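Local coordinates for angiopoietin-related protein 3 (Homo sapiens, PDB 6EUA), which raises plasma triglycerides by inhibiting lipoprotein lipase and, through the fibrinogen-like domain modelled here, mediates endothelial cell adhesion, at residues A[11-16]-A[48-53]; A[95-100]-A[217-222]; A[105-110]-A[210-215]; A[112-117]-A[136-141]. All blocks are in the same frame, centred on the assembly; numbering follows the deposited sequence.

Contact 1 (A[11-16]-A[48-53]); sequences AECTTI and PWTLIQ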
# COMPACT_ATOMS: atom_id res chain seq x y z
N ALA A 11 3.84 0.80 -21.09
CA ALA A 11 2.87 -0.20 -21.54
C ALA A 11 2.58 -1.23 -20.47
O ALA A 11 1.45 -1.73 -20.38
CB ALA A 11 3.38 -0.88 -22.81
N GLU A 12 3.59 -1.59 -19.67
CA GLU A 12 3.41 -2.54 -18.57
C GLU A 12 4.66 -2.49 -17.68
O GLU A 12 5.48 -1.57 -17.80
CB GLU A 12 3.10 -3.95 -19.09
CG GLU A 12 4.06 -4.48 -20.14
CD GLU A 12 5.38 -4.91 -19.53
OE1 GLU A 12 6.36 -4.19 -19.79
OE2 GLU A 12 5.43 -5.93 -18.81
N CYS A 13 4.79 -3.48 -16.80
CA CYS A 13 5.74 -3.39 -15.69
C CYS A 13 7.20 -3.51 -16.16
O CYS A 13 8.09 -2.92 -15.54
CB CYS A 13 5.42 -4.45 -14.64
SG CYS A 13 3.90 -4.09 -13.67
N THR A 14 7.46 -4.28 -17.22
CA THR A 14 8.83 -4.42 -17.69
C THR A 14 9.38 -3.08 -18.17
O THR A 14 10.55 -2.75 -17.92
CB THR A 14 8.89 -5.46 -18.81
OG1 THR A 14 8.57 -6.74 -18.28
CG2 THR A 14 10.27 -5.51 -19.48
N THR A 15 8.55 -2.29 -18.86
CA THR A 15 9.02 -0.99 -19.30
C THR A 15 9.09 -0.01 -18.13
O THR A 15 9.90 0.92 -18.13
CB THR A 15 8.13 -0.46 -20.40
OG1 THR A 15 7.05 0.28 -19.83
CG2 THR A 15 7.53 -1.60 -21.22
N ILE A 16 8.23 -0.18 -17.12
CA ILE A 16 8.39 0.60 -15.90
C ILE A 16 9.74 0.31 -15.26
O ILE A 16 10.47 1.23 -14.88
CB ILE A 16 7.21 0.32 -14.94
CG1 ILE A 16 5.99 1.09 -15.41
CG2 ILE A 16 7.58 0.70 -13.51
CD1 ILE A 16 4.74 0.73 -14.70
N PRO A 48 11.20 -7.84 -13.45
CA PRO A 48 9.85 -7.35 -13.17
C PRO A 48 8.75 -8.25 -13.70
O PRO A 48 8.87 -8.87 -14.77
CB PRO A 48 9.83 -6.01 -13.92
CG PRO A 48 10.67 -6.31 -15.14
CD PRO A 48 11.76 -7.23 -14.67
N TRP A 49 7.65 -8.30 -12.94
CA TRP A 49 6.42 -9.00 -13.31
C TRP A 49 5.24 -8.07 -13.12
O TRP A 49 5.27 -7.18 -12.26
CB TRP A 49 6.19 -10.28 -12.44
CG TRP A 49 7.29 -11.33 -12.53
CD1 TRP A 49 8.51 -11.29 -11.90
CD2 TRP A 49 7.28 -12.54 -13.30
NE1 TRP A 49 9.25 -12.40 -12.24
CE2 TRP A 49 8.52 -13.19 -13.09
CE3 TRP A 49 6.34 -13.14 -14.16
CZ2 TRP A 49 8.84 -14.42 -13.70
CZ3 TRP A 49 6.65 -14.36 -14.75
CH2 TRP A 49 7.91 -14.98 -14.52
N THR A 50 4.17 -8.27 -13.91
CA THR A 50 2.87 -7.68 -13.59
C THR A 50 2.10 -8.68 -12.73
O THR A 50 1.86 -9.81 -13.16
CB THR A 50 2.06 -7.34 -14.86
OG1 THR A 50 2.79 -6.42 -15.68
CG2 THR A 50 0.71 -6.72 -14.49
N LEU A 51 1.71 -8.28 -11.52
CA LEU A 51 0.92 -9.15 -10.66
C LEU A 51 -0.54 -9.11 -11.11
O LEU A 51 -1.15 -8.04 -11.11
CB LEU A 51 1.04 -8.72 -9.20
CG LEU A 51 0.34 -9.51 -8.09
CD1 LEU A 51 0.79 -10.99 -8.07
CD2 LEU A 51 0.62 -8.87 -6.75
N ILE A 52 -1.10 -10.26 -11.50
CA ILE A 52 -2.48 -10.28 -11.98
C ILE A 52 -3.45 -10.91 -10.98
O ILE A 52 -4.67 -10.72 -11.12
CB ILE A 52 -2.61 -10.97 -13.35
CG1 ILE A 52 -2.20 -12.44 -13.27
CG2 ILE A 52 -1.78 -10.20 -14.40
CD1 ILE A 52 -2.74 -13.29 -14.42
N GLN A 53 -2.96 -11.63 -9.96
CA GLN A 53 -3.83 -12.22 -8.95
C GLN A 53 -3.04 -12.30 -7.65
O GLN A 53 -1.85 -12.61 -7.66
CB GLN A 53 -4.32 -13.61 -9.37
CG GLN A 53 -5.30 -14.28 -8.39
CD GLN A 53 -4.65 -15.30 -7.45
OE1 GLN A 53 -3.52 -15.12 -7.00
NE2 GLN A 53 -5.39 -16.35 -7.13
O HOH W 1 7.06 -7.55 -16.50
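The first turn of helix 13-18 sits against strand 47-55 of the fibrinogen-like domain, with Cys13 CA 5.6 Å from Thr50 CA and Thr14 passing closest to Pro48. No direct hydrogen bond joins the two backbones. Glu12, at the N-cap, starts the helix: its CG lies between the backbone N and the carbonyl carbon (chi1 52°) and the chain bends again at chi2, so the carboxylate curls back over the helix start. There OE2 takes Thr14 N in a nearly straight bond of 3.1 Å, OE1 takes Thr15 N at 3.0 Å, and both N-H groups come from above the carboxylate plane. Thr15 OG1 returns a bond to Glu12 O, which also accepts from Ile16 N. The helix end would probably stabilise the negative charge on this acid. An alanine here would remove the carboxylate and would probably leave the first-turn N-H groups of Thr14 and Thr15 without their cap, and the water link to Pro48 O without its Glu12 end. Cys13 turns toward the strand and is tied through its sulfur to Cys41 on strand 37-44, which pins the helix to the sheet. Pro48 lays its ring obliquely against Thr14, CG 3.7 Å from Thr14 CA. One water bridges the segments, donating to Glu12 OE2 and, weakly, to Pro48 O, while Thr14 OG1 lies 2.5 Å from the water oxygen. Buried beside the disulfide, Thr50 OG1 has no hydrogen-bond partner in the model and rests 3.3 Å from Cys13 SG.

Contact 2 (A[95-100]-A[217-222]); sequences NYVLRI and LIHPTD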
# COMPACT_ATOMS: atom_id res chain seq x y z
N ASN A 95 3.51 -14.03 -26.90
CA ASN A 95 3.87 -15.13 -26.01
C ASN A 95 4.39 -14.52 -24.71
O ASN A 95 5.34 -13.74 -24.72
CB ASN A 95 4.92 -16.02 -26.69
CG ASN A 95 5.40 -17.18 -25.83
OD1 ASN A 95 4.62 -17.75 -25.04
ND2 ASN A 95 6.65 -17.55 -25.99
N TYR A 96 3.72 -14.82 -23.59
CA TYR A 96 4.10 -14.29 -22.28
C TYR A 96 4.47 -15.45 -21.35
O TYR A 96 4.19 -16.62 -21.63
CB TYR A 96 2.96 -13.47 -21.64
CG TYR A 96 3.10 -11.96 -21.69
CD1 TYR A 96 3.15 -11.30 -22.90
CD2 TYR A 96 3.15 -11.20 -20.52
CE1 TYR A 96 3.26 -9.92 -22.96
CE2 TYR A 96 3.25 -9.80 -20.56
CZ TYR A 96 3.31 -9.18 -21.81
OH TYR A 96 3.43 -7.80 -21.91
N VAL A 97 5.06 -15.09 -20.22
CA VAL A 97 5.51 -16.04 -19.20
C VAL A 97 4.63 -15.86 -17.98
O VAL A 97 4.46 -14.74 -17.49
CB VAL A 97 6.99 -15.81 -18.84
CG1 VAL A 97 7.43 -16.69 -17.66
CG2 VAL A 97 7.88 -16.01 -20.07
N LEU A 98 4.06 -16.96 -17.48
CA LEU A 98 3.24 -16.92 -16.28
C LEU A 98 3.98 -17.60 -15.13
O LEU A 98 4.45 -18.73 -15.28
CB LEU A 98 1.89 -17.60 -16.50
CG LEU A 98 1.06 -17.89 -15.23
CD1 LEU A 98 0.35 -16.64 -14.73
CD2 LEU A 98 0.04 -19.02 -15.45
N ARG A 99 4.07 -16.91 -13.99
CA ARG A 99 4.66 -17.48 -12.79
C ARG A 99 3.58 -17.61 -11.73
O ARG A 99 2.82 -16.67 -11.49
CB ARG A 99 5.82 -16.64 -12.27
CG ARG A 99 6.36 -17.08 -10.90
CD ARG A 99 7.66 -16.37 -10.59
NE ARG A 99 8.07 -16.61 -9.21
CZ ARG A 99 9.16 -17.28 -8.87
NH1 ARG A 99 9.94 -17.78 -9.82
NH2 ARG A 99 9.46 -17.47 -7.59
N ILE A 100 3.48 -18.80 -11.14
CA ILE A 100 2.54 -19.06 -10.06
C ILE A 100 3.37 -19.28 -8.80
O ILE A 100 4.27 -20.12 -8.79
CB ILE A 100 1.63 -20.25 -10.36
CG1 ILE A 100 0.63 -19.86 -11.47
CG2 ILE A 100 0.91 -20.73 -9.10
CD1 ILE A 100 -0.22 -21.01 -11.96
N LEU A 217 1.69 -14.08 -11.72
CA LEU A 217 2.52 -13.01 -12.25
C LEU A 217 2.87 -13.26 -13.71
O LEU A 217 3.20 -14.39 -14.08
CB LEU A 217 3.82 -12.88 -11.44
CG LEU A 217 3.61 -12.51 -9.97
CD1 LEU A 217 4.17 -13.59 -9.06
CD2 LEU A 217 4.21 -11.14 -9.67
N ILE A 218 2.87 -12.20 -14.54
CA ILE A 218 3.20 -12.35 -15.95
C ILE A 218 4.26 -11.34 -16.36
O ILE A 218 4.41 -10.27 -15.75
CB ILE A 218 1.96 -12.20 -16.87
CG1 ILE A 218 1.47 -10.75 -16.90
CG2 ILE A 218 0.86 -13.16 -16.44
CD1 ILE A 218 0.22 -10.57 -17.78
N HIS A 219 5.01 -11.68 -17.42
CA HIS A 219 5.90 -10.74 -18.07
C HIS A 219 6.14 -11.20 -19.51
O HIS A 219 6.02 -12.40 -19.79
CB HIS A 219 7.22 -10.57 -17.30
CG HIS A 219 8.19 -11.71 -17.43
ND1 HIS A 219 8.84 -12.02 -18.60
CD2 HIS A 219 8.67 -12.57 -16.50
CE1 HIS A 219 9.65 -13.05 -18.40
NE2 HIS A 219 9.56 -13.40 -17.13
N PRO A 220 6.43 -10.29 -20.43
CA PRO A 220 6.67 -10.69 -21.82
C PRO A 220 7.87 -11.61 -21.96
O PRO A 220 8.81 -11.58 -21.17
CB PRO A 220 6.91 -9.37 -22.55
CG PRO A 220 7.26 -8.39 -21.49
CD PRO A 220 6.48 -8.82 -20.27
N THR A 221 7.82 -12.44 -23.01
CA THR A 221 8.96 -13.30 -23.34
C THR A 221 10.14 -12.48 -23.82
O THR A 221 11.29 -12.73 -23.41
CB THR A 221 8.55 -14.32 -24.39
OG1 THR A 221 7.80 -15.36 -23.76
CG2 THR A 221 9.78 -14.92 -25.05
N ASP A 222 9.90 -11.49 -24.68
CA ASP A 222 10.95 -10.59 -25.10
C ASP A 222 10.45 -9.15 -25.00
O ASP A 222 11.23 -8.20 -25.06
CB ASP A 222 11.40 -10.91 -26.53
CG ASP A 222 12.69 -10.21 -26.92
OD1 ASP A 222 13.53 -9.97 -26.03
OD2 ASP A 222 12.85 -9.91 -28.12
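Tyr96 and Pro220 pack closely between the antiparallel strands 96-104 and 213-220: the proline CA sits 3.5 Å from the centroid of the phenol ring, almost on its normal, in a CH-pi contact. The two side chains run side by side, with Pro220 CD near CE2 of the ring. Ile218 approaches the same ring at its edge, and its CG2 also meets Leu98 CD1 at 3.9 Å. Across the next pair, Val97 CB stands over one face of the His219 imidazole, offset toward the rim. That ring is held by its own chain, ND1 donating to Pro220 O at 2.6 Å, with the acceptor close to the ring plane; Trp49 meets it edge-to-face. Behind the side chains, Val97 and His219 exchange two backbone bonds, and so do Arg99 and Leu217, where Arg99 N reaches Leu217 O at 2.7 Å along a nearly straight line. At the strand end, Asn95 O accepts from both Thr221 N and Thr221 OG1, the hydroxyl coming from above the carbonyl plane. Arg99 runs extended away from Leu217 to a salt bridge with Glu101. Farther out, helix 84-91 packs through Ile90 and Val91 against Tyr96 and Ile218. The regular backbone bonds fix the register of this central sheet in the fibrinogen-like domain, while the CH-pi contacts at Tyr96 and His219 add an apolar grip; no ion pair joins the two segments.

Contact 3 (A[105-110]-A[210-215]); sequences WKDNKH and SIKSTK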
# COMPACT_ATOMS: atom_id res chain seq x y z
N TRP A 105 0.70 -23.56 4.43
CA TRP A 105 0.52 -23.13 5.81
C TRP A 105 1.79 -23.26 6.63
O TRP A 105 1.97 -22.50 7.59
CB TRP A 105 -0.64 -23.91 6.45
CG TRP A 105 -1.92 -23.56 5.76
CD1 TRP A 105 -2.43 -24.14 4.63
CD2 TRP A 105 -2.83 -22.50 6.10
NE1 TRP A 105 -3.60 -23.53 4.26
CE2 TRP A 105 -3.88 -22.52 5.15
CE3 TRP A 105 -2.87 -21.55 7.13
CZ2 TRP A 105 -4.94 -21.62 5.19
CZ3 TRP A 105 -3.94 -20.66 7.17
CH2 TRP A 105 -4.96 -20.70 6.20
N LYS A 106 2.70 -24.16 6.26
CA LYS A 106 4.01 -24.23 6.89
C LYS A 106 4.95 -23.15 6.38
O LYS A 106 6.14 -23.17 6.72
CB LYS A 106 4.65 -25.61 6.64
CG LYS A 106 3.72 -26.81 6.86
CD LYS A 106 2.94 -26.72 8.17
CE LYS A 106 1.67 -27.58 8.14
NZ LYS A 106 1.31 -28.11 9.49
N ASP A 107 4.45 -22.24 5.54
CA ASP A 107 5.17 -21.08 5.01
C ASP A 107 6.28 -21.46 4.03
O ASP A 107 7.16 -20.64 3.76
CB ASP A 107 5.72 -20.21 6.13
CG ASP A 107 4.64 -19.67 7.02
OD1 ASP A 107 3.66 -19.11 6.48
OD2 ASP A 107 4.75 -19.81 8.26
N ASN A 108 6.26 -22.68 3.50
CA ASN A 108 7.17 -23.01 2.41
C ASN A 108 6.66 -22.38 1.11
O ASN A 108 5.45 -22.29 0.88
CB ASN A 108 7.29 -24.52 2.22
CG ASN A 108 7.84 -25.22 3.44
OD1 ASN A 108 7.76 -24.72 4.57
ND2 ASN A 108 8.40 -26.41 3.22
N LYS A 109 7.60 -21.96 0.27
CA LYS A 109 7.29 -21.30 -0.99
C LYS A 109 7.52 -22.24 -2.16
O LYS A 109 8.60 -22.84 -2.27
CB LYS A 109 8.13 -20.04 -1.16
CG LYS A 109 7.83 -18.95 -0.14
CD LYS A 109 8.37 -17.60 -0.59
CE LYS A 109 9.86 -17.46 -0.28
NZ LYS A 109 10.75 -18.11 -1.30
N HIS A 110 6.52 -22.36 -3.02
CA HIS A 110 6.61 -23.10 -4.27
C HIS A 110 6.34 -22.15 -5.43
O HIS A 110 5.52 -21.24 -5.32
CB HIS A 110 5.61 -24.25 -4.30
CG HIS A 110 5.73 -25.19 -3.15
ND1 HIS A 110 4.94 -25.10 -2.02
CD2 HIS A 110 6.56 -26.25 -2.94
CE1 HIS A 110 5.27 -26.06 -1.18
NE2 HIS A 110 6.25 -26.77 -1.71
N SER A 210 -1.67 -28.00 0.30
CA SER A 210 -2.53 -27.04 0.98
C SER A 210 -1.95 -25.64 0.81
O SER A 210 -0.80 -25.39 1.19
CB SER A 210 -2.66 -27.40 2.46
OG SER A 210 -3.58 -26.57 3.14
N ILE A 211 -2.72 -24.72 0.23
CA ILE A 211 -2.22 -23.39 -0.14
C ILE A 211 -2.86 -22.33 0.76
O ILE A 211 -4.09 -22.27 0.88
CB ILE A 211 -2.48 -23.08 -1.62
CG1 ILE A 211 -2.03 -24.26 -2.49
CG2 ILE A 211 -1.77 -21.79 -2.03
CD1 ILE A 211 -0.55 -24.56 -2.41
N LYS A 212 -2.03 -21.48 1.35
CA LYS A 212 -2.48 -20.38 2.19
C LYS A 212 -2.55 -19.05 1.43
O LYS A 212 -3.42 -18.22 1.72
CB LYS A 212 -1.56 -20.22 3.41
CG LYS A 212 -1.73 -18.90 4.16
CD LYS A 212 -0.96 -18.87 5.46
CE LYS A 212 0.54 -18.76 5.23
NZ LYS A 212 1.32 -19.47 6.28
N SER A 213 -1.66 -18.84 0.46
CA SER A 213 -1.60 -17.58 -0.26
C SER A 213 -1.08 -17.86 -1.67
O SER A 213 -0.29 -18.78 -1.88
CB SER A 213 -0.73 -16.55 0.47
OG SER A 213 0.62 -16.97 0.55
N THR A 214 -1.57 -17.08 -2.64
CA THR A 214 -1.21 -17.27 -4.03
C THR A 214 -0.82 -15.94 -4.66
O THR A 214 -1.32 -14.89 -4.28
CB THR A 214 -2.38 -17.89 -4.88
OG1 THR A 214 -3.48 -16.96 -4.97
CG2 THR A 214 -2.86 -19.21 -4.26
N LYS A 215 0.08 -16.02 -5.65
CA LYS A 215 0.33 -14.93 -6.58
C LYS A 215 0.35 -15.51 -7.98
O LYS A 215 0.91 -16.59 -8.20
CB LYS A 215 1.66 -14.23 -6.32
CG LYS A 215 1.70 -13.29 -5.12
CD LYS A 215 3.13 -12.82 -4.89
CE LYS A 215 3.27 -11.94 -3.66
NZ LYS A 215 4.36 -10.95 -3.80
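A very short salt bridge, Lys212 NZ to Asp107 OD1 at 2.4 Å, reaches across the turn that joins strands 96-104 and 109-118, a beta hairpin at the edge of the fibrinogen-like domain. Asp107 is poorly ordered, so the ion pair is clearer than its exact length. The ammonium comes to OD1 from above the carboxylate plane, and it also makes a weak bond to Trp105 O. Lys212 gets there by leaving its backbone with CG anti to N (chi1 166°), running straight to CD and bending at chi3 and chi4. On the way it crosses one face of the Trp105 indole obliquely: CB lies 3.8 Å from the centroid of the five-membered ring, close to its normal, as a CH-pi contact, and CD reaches the benzo ring at CE3, 3.7 Å away. The aliphatic part of the lysine thus packs on the indole while its charged tip reaches the turn of the hairpin. The chain turns a corner at Lys212, between strands 208-211 and 213-220, and Lys212 and Ser213 both face Glu103 in a classic beta bulge. At this corner the lysine side chain heads for the hairpin, and Glu103 holds the bulge by backbone bonds to both residues and by a bond from Ser213 OG. Tyr184 bonds through OH to Lys212 O, and Trp105 also packs against this tyrosine. At the other end of the tryptophan, Ser210 OG lies near the ring plane at the edge, 3.1 Å from Trp105 CD1.

Contact 4 (A[112-117]-A[136-141]); sequences IEYSFY and VPNAIP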
# COMPACT_ATOMS: atom_id res chain seq x y z
N ILE A 112 6.07 -22.08 -10.02
CA ILE A 112 6.13 -22.75 -11.31
C ILE A 112 5.90 -21.71 -12.40
O ILE A 112 5.11 -20.78 -12.24
CB ILE A 112 5.12 -23.92 -11.39
CG1 ILE A 112 5.13 -24.57 -12.78
CG2 ILE A 112 3.73 -23.50 -10.95
CD1 ILE A 112 4.34 -25.89 -12.83
N GLU A 113 6.65 -21.85 -13.49
CA GLU A 113 6.55 -20.94 -14.61
C GLU A 113 6.07 -21.69 -15.84
O GLU A 113 6.39 -22.87 -16.03
CB GLU A 113 7.89 -20.25 -14.88
CG GLU A 113 8.32 -19.34 -13.75
CD GLU A 113 9.41 -18.37 -14.14
OE1 GLU A 113 9.77 -18.32 -15.34
OE2 GLU A 113 9.93 -17.66 -13.24
N TYR A 114 5.26 -21.01 -16.65
CA TYR A 114 4.74 -21.52 -17.90
C TYR A 114 4.92 -20.48 -18.99
O TYR A 114 4.91 -19.27 -18.72
CB TYR A 114 3.24 -21.84 -17.85
CG TYR A 114 2.72 -22.60 -16.67
CD1 TYR A 114 2.59 -21.99 -15.42
CD2 TYR A 114 2.33 -23.93 -16.80
CE1 TYR A 114 2.10 -22.70 -14.34
CE2 TYR A 114 1.84 -24.64 -15.73
CZ TYR A 114 1.72 -24.03 -14.50
OH TYR A 114 1.21 -24.75 -13.44
N SER A 115 5.02 -20.97 -20.22
CA SER A 115 4.89 -20.15 -21.41
C SER A 115 3.44 -20.25 -21.89
O SER A 115 2.91 -21.37 -22.02
CB SER A 115 5.86 -20.63 -22.50
OG SER A 115 5.51 -20.12 -23.78
N PHE A 116 2.80 -19.10 -22.13
CA PHE A 116 1.37 -19.13 -22.45
C PHE A 116 1.01 -18.15 -23.55
O PHE A 116 1.77 -17.23 -23.89
CB PHE A 116 0.48 -18.89 -21.22
CG PHE A 116 0.41 -17.46 -20.77
CD1 PHE A 116 1.35 -16.95 -19.88
CD2 PHE A 116 -0.62 -16.62 -21.19
CE1 PHE A 116 1.28 -15.63 -19.45
CE2 PHE A 116 -0.69 -15.30 -20.77
CZ PHE A 116 0.25 -14.80 -19.91
N TYR A 117 -0.16 -18.42 -24.12
CA TYR A 117 -0.88 -17.58 -25.07
C TYR A 117 -2.30 -17.42 -24.55
O TYR A 117 -2.83 -18.30 -23.88
CB TYR A 117 -0.90 -18.20 -26.47
CG TYR A 117 0.45 -18.20 -27.14
CD1 TYR A 117 1.33 -19.26 -26.98
CD2 TYR A 117 0.86 -17.11 -27.90
CE1 TYR A 117 2.58 -19.25 -27.59
CE2 TYR A 117 2.09 -17.10 -28.50
CZ TYR A 117 2.94 -18.16 -28.35
OH TYR A 117 4.18 -18.12 -28.97
N VAL A 136 7.63 -27.12 -7.86
CA VAL A 136 6.39 -27.79 -7.49
C VAL A 136 5.81 -28.36 -8.78
O VAL A 136 5.82 -27.69 -9.82
CB VAL A 136 5.42 -26.82 -6.77
CG1 VAL A 136 4.78 -25.81 -7.73
CG2 VAL A 136 4.36 -27.59 -6.00
N PRO A 137 5.34 -29.60 -8.78
CA PRO A 137 4.81 -30.18 -10.02
C PRO A 137 3.59 -29.42 -10.51
O PRO A 137 2.91 -28.73 -9.76
CB PRO A 137 4.46 -31.62 -9.62
CG PRO A 137 5.17 -31.87 -8.32
CD PRO A 137 5.27 -30.54 -7.65
N ASN A 138 3.35 -29.55 -11.81
CA ASN A 138 2.23 -28.87 -12.44
C ASN A 138 0.91 -29.55 -12.11
O ASN A 138 0.84 -30.78 -12.04
CB ASN A 138 2.43 -28.84 -13.96
CG ASN A 138 1.31 -28.13 -14.68
OD1 ASN A 138 0.79 -27.12 -14.21
ND2 ASN A 138 0.91 -28.67 -15.82
N ALA A 139 -0.13 -28.74 -11.90
CA ALA A 139 -1.48 -29.24 -11.67
C ALA A 139 -2.46 -28.85 -12.77
O ALA A 139 -3.61 -29.31 -12.74
CB ALA A 139 -2.03 -28.72 -10.33
N ILE A 140 -2.06 -28.02 -13.73
CA ILE A 140 -2.94 -27.53 -14.78
C ILE A 140 -2.61 -28.29 -16.06
O ILE A 140 -1.43 -28.50 -16.36
CB ILE A 140 -2.77 -26.01 -14.96
CG1 ILE A 140 -2.94 -25.30 -13.61
CG2 ILE A 140 -3.75 -25.45 -15.98
CD1 ILE A 140 -2.36 -23.89 -13.56
N PRO A 141 -3.61 -28.76 -16.81
CA PRO A 141 -3.32 -29.48 -18.06
C PRO A 141 -2.53 -28.62 -19.03
O PRO A 141 -2.86 -27.46 -19.27
CB PRO A 141 -4.72 -29.80 -18.61
CG PRO A 141 -5.61 -29.79 -17.40
CD PRO A 141 -5.05 -28.73 -16.49
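Tyr114 points its ring from strand 109-118 at the carboxamide of Asn138, the two planes 70° apart and the amide oxygen at the edge of the phenol, in its plane. This is where the fibrinogen-like domain fastens the loop after strand 127-134 to its central sheet. Tyr114 OH donates to Asn138 OD1 at 2.5 Å, from above the carbonyl plane. The same oxygen accepts Ile140 N at 3.0 Å, which makes an Asx turn, so two donors grip it. Asn138 reaches both because its CG is anti to the backbone N (chi1 -179°), and on the far side of the amide ND2 donates to Ile140 O at a very short 2.4 Å. The carboxamide is thus fixed in rotation by bonds at both ends. A leucine here would remove both polar ends of the amide and would probably leave the buried Tyr114 hydroxyl without its acceptor and open the turn. Ile140 lays CD1 3.7 Å from Tyr114 OH, adding an apolar neighbour at the phenol end. Ile112, two residues earlier on the strand and likewise turned toward the loop, crosses Val136 at about a right angle, with CG2 against CG1. Trp201 of strand 199-202 touches Tyr114 and Ile140 and bonds to Pro137 O, closing the cluster. Ile112, with CG1 anti to the backbone N, extends until its CD1 rests 3.7 Å from Asn138 CB.

All four contacts lie in the one fibrinogen-like domain and reach the same antiparallel sheet. Contact 1 comes first along the chain; contacts 2 and 3 bring the C-terminal strand 213-220 back to the middle of the chain, and contact 4 falls within the span that each of them closes. Centres of contacts 1 and 2 are 9 Å apart, joined where strands 47-55 and 213-220 pair through Thr50 and Ile218; contacts 2 and 4, about 11 Å apart, meet where strands 96-104 and 109-118 pair. Contact 3 lies about 17 Å from contact 4 and 22 Å from contact 1. The sheet thus ties the N-terminal helix, the C-terminal strand and the loop after strand 127-134 into one unit.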